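Local coordinates for protein thiol-disulfide isomerase and thioredoxins (Corynebacterium glutamicum, PDB 3LOR) that probably works as a thioredoxin-like thiol-disulfide oxidoreductase or isomerase and has been seen to bind calcium, at residues M102-E105 with P110-M113. Numbering follows the deposited sequence.
Sequences MPRE and PSTM
M102 O receives the one hydrogen bond that crosses between 102-105 and 110-113, from S111 N at 2.8 Å. The bond is nearly straight at both ends, with an N-H...O angle of 169° and a C=O...N angle of 171°, so the M102 carbonyl points head-on at the first amide of the short helix 111-115. Two carbons crowd the same oxygen: P110 CB lies 3.5 Å from M102 O, and S111 CB also packs against it. Outside the bond, M102 adds its CB, 4.1 Å from S111 CB; bends at chi2 and chi3 carry the selenium end of this selenomethionine away. R104 reaches across with its aliphatic part. With chi1 at -66°, its CG stands opposite the carbonyl carbon, and the chain lies alongside the peptide link from P110 to S111, where R104 CD comes to 3.7 Å from S111 N. A bend at chi3 then turns the guanidinium group off this line, and its NH1 is hydrogen-bonded to I109 O, just before P110. The contact closes a surface loop of the thioredoxin-like fold, linking the end of strand 98-101 to helix 111-115, for which P110 is the N-cap residue. Proline has no side-chain acceptor to offer there, and the first-turn amides are met instead by other groups: S111 N by M102 O, and T112 N and M113 N by the two carboxylate oxygens of D101. S111 OG and T112 OG1 are hydrogen-bonded to D13, through OD2 and N respectively, and M102 is hydrogen-bonded to D13 through the backbone. D13 is a calcium ligand in a structure of this protein, placing S111 beside that site, although no calcium is modelled on this chain.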
HETATM    1  N   MSE A 102      12.031 -23.398  22.950  1.00 13.14           N
HETATM    2  CA  MSE A 102      12.656 -24.635  23.312  1.00 13.13           C
HETATM    3  C   MSE A 102      12.019 -25.800  22.626  1.00 12.55           C
HETATM    4  O   MSE A 102      10.840 -25.986  22.651  1.00 11.98           O
HETATM    5  CB  MSE A 102      12.556 -24.844  24.803  1.00 14.07           C
HETATM    6  CG  MSE A 102      13.076 -26.193  25.275  1.00 18.44           C
HETATM    7 SE   MSE A 102      14.948 -26.203  25.286  1.00 31.41          SE
HETATM    8  CE  MSE A 102      15.087 -25.241  26.825  1.00 26.63           C
ATOM      9  N   PRO A 103      12.842 -26.563  21.970  1.00 12.64           N
ATOM     10  CA  PRO A 103      12.391 -27.752  21.290  1.00 12.73           C
ATOM     11  C   PRO A 103      12.055 -28.860  22.270  1.00 13.16           C
ATOM     12  O   PRO A 103      12.611 -28.918  23.327  1.00 12.32           O
ATOM     13  CB  PRO A 103      13.578 -28.106  20.445  1.00 13.04           C
ATOM     14  CG  PRO A 103      14.635 -27.523  21.069  1.00 13.14           C
ATOM     15  CD  PRO A 103      14.239 -26.304  21.697  1.00 12.28           C
ATOM     16  N   ARG A 104      11.110 -29.691  21.903  1.00 14.22           N
ATOM     17  CA  ARG A 104      10.730 -30.856  22.666  1.00 14.20           C
ATOM     18  C   ARG A 104      11.215 -32.099  21.954  1.00 14.62           C
ATOM     19  O   ARG A 104      10.956 -32.288  20.806  1.00 15.20           O
ATOM     20  CB  ARG A 104       9.219 -30.932  22.820  1.00 14.57           C
ATOM     21  CG  ARG A 104       8.580 -29.851  23.626  1.00 14.42           C
ATOM     22  CD  ARG A 104       7.195 -29.588  23.148  1.00 14.60           C
ATOM     23  NE  ARG A 104       6.345 -30.713  23.385  1.00 17.68           N
ATOM     24  CZ  ARG A 104       5.475 -31.232  22.547  1.00 18.05           C
ATOM     25  NH1 ARG A 104       5.263 -30.730  21.373  1.00 14.98           N
ATOM     26  NH2 ARG A 104       4.782 -32.269  22.930  1.00 18.15           N
ATOM     27  N   GLU A 105      11.908 -32.960  22.660  1.00 14.59           N
ATOM     28  CA  GLU A 105      12.520 -34.102  22.028  1.00 14.54           C
ATOM     29  C   GLU A 105      11.523 -35.043  21.409  1.00 14.47           C
ATOM     30  O   GLU A 105      10.601 -35.474  22.016  1.00 14.17           O
ATOM     31  CB  GLU A 105      13.354 -34.870  23.031  1.00 14.74           C
ATOM     32  N   PRO A 110       7.473 -27.056  19.166  1.00 12.81           N
ATOM     33  CA  PRO A 110       8.217 -26.563  20.313  1.00 12.75           C
ATOM     34  C   PRO A 110       7.352 -26.152  21.506  1.00 12.76           C
ATOM     35  O   PRO A 110       6.168 -26.034  21.431  1.00 11.70           O
ATOM     36  CB  PRO A 110       8.991 -25.388  19.748  1.00 12.92           C
ATOM     37  CG  PRO A 110       8.289 -24.988  18.627  1.00 12.42           C
ATOM     38  CD  PRO A 110       7.538 -26.117  18.060  1.00 12.92           C
ATOM     39  N   SER A 111       8.031 -25.997  22.612  1.00 13.10           N
ATOM     40  CA  SER A 111       7.455 -25.948  23.916  1.00 13.09           C
ATOM     41  C   SER A 111       6.514 -24.819  24.241  1.00 13.24           C
ATOM     42  O   SER A 111       5.441 -25.068  24.665  1.00 13.04           O
ATOM     43  CB  SER A 111       8.573 -25.917  24.912  1.00 13.05           C
ATOM     44  OG  SER A 111       8.113 -26.319  26.140  1.00 15.67           O
ATOM     45  N   THR A 112       6.910 -23.594  23.978  1.00 13.22           N
ATOM     46  CA  THR A 112       6.065 -22.449  24.180  1.00 13.01           C
ATOM     47  C   THR A 112       4.860 -22.527  23.276  1.00 13.23           C
ATOM     48  O   THR A 112       3.767 -22.282  23.684  1.00 13.06           O
ATOM     49  CB  THR A 112       6.825 -21.120  24.012  1.00 13.45           C
ATOM     50  OG1 THR A 112       7.983 -21.120  24.814  1.00 12.93           O
ATOM     51  CG2 THR A 112       5.997 -19.975  24.416  1.00 12.34           C
HETATM   52  N   MSE A 113       5.072 -22.929  22.055  1.00 13.27           N
HETATM   53  CA  MSE A 113       4.009 -23.064  21.103  1.00 14.07           C
HETATM   54  C   MSE A 113       2.963 -24.095  21.512  1.00 14.24           C
HETATM   55  O   MSE A 113       1.803 -23.859  21.369  1.00 13.98           O
HETATM   56  CB  MSE A 113       4.590 -23.379  19.726  1.00 14.38           C
HETATM   57  CG  MSE A 113       3.601 -23.710  18.612  1.00 16.00           C
HETATM   58 SE   MSE A 113       4.290 -23.622  16.829  1.00 19.29          SE
HETATM   59  CE  MSE A 113       2.984 -24.495  16.034  1.00 19.25           C
TER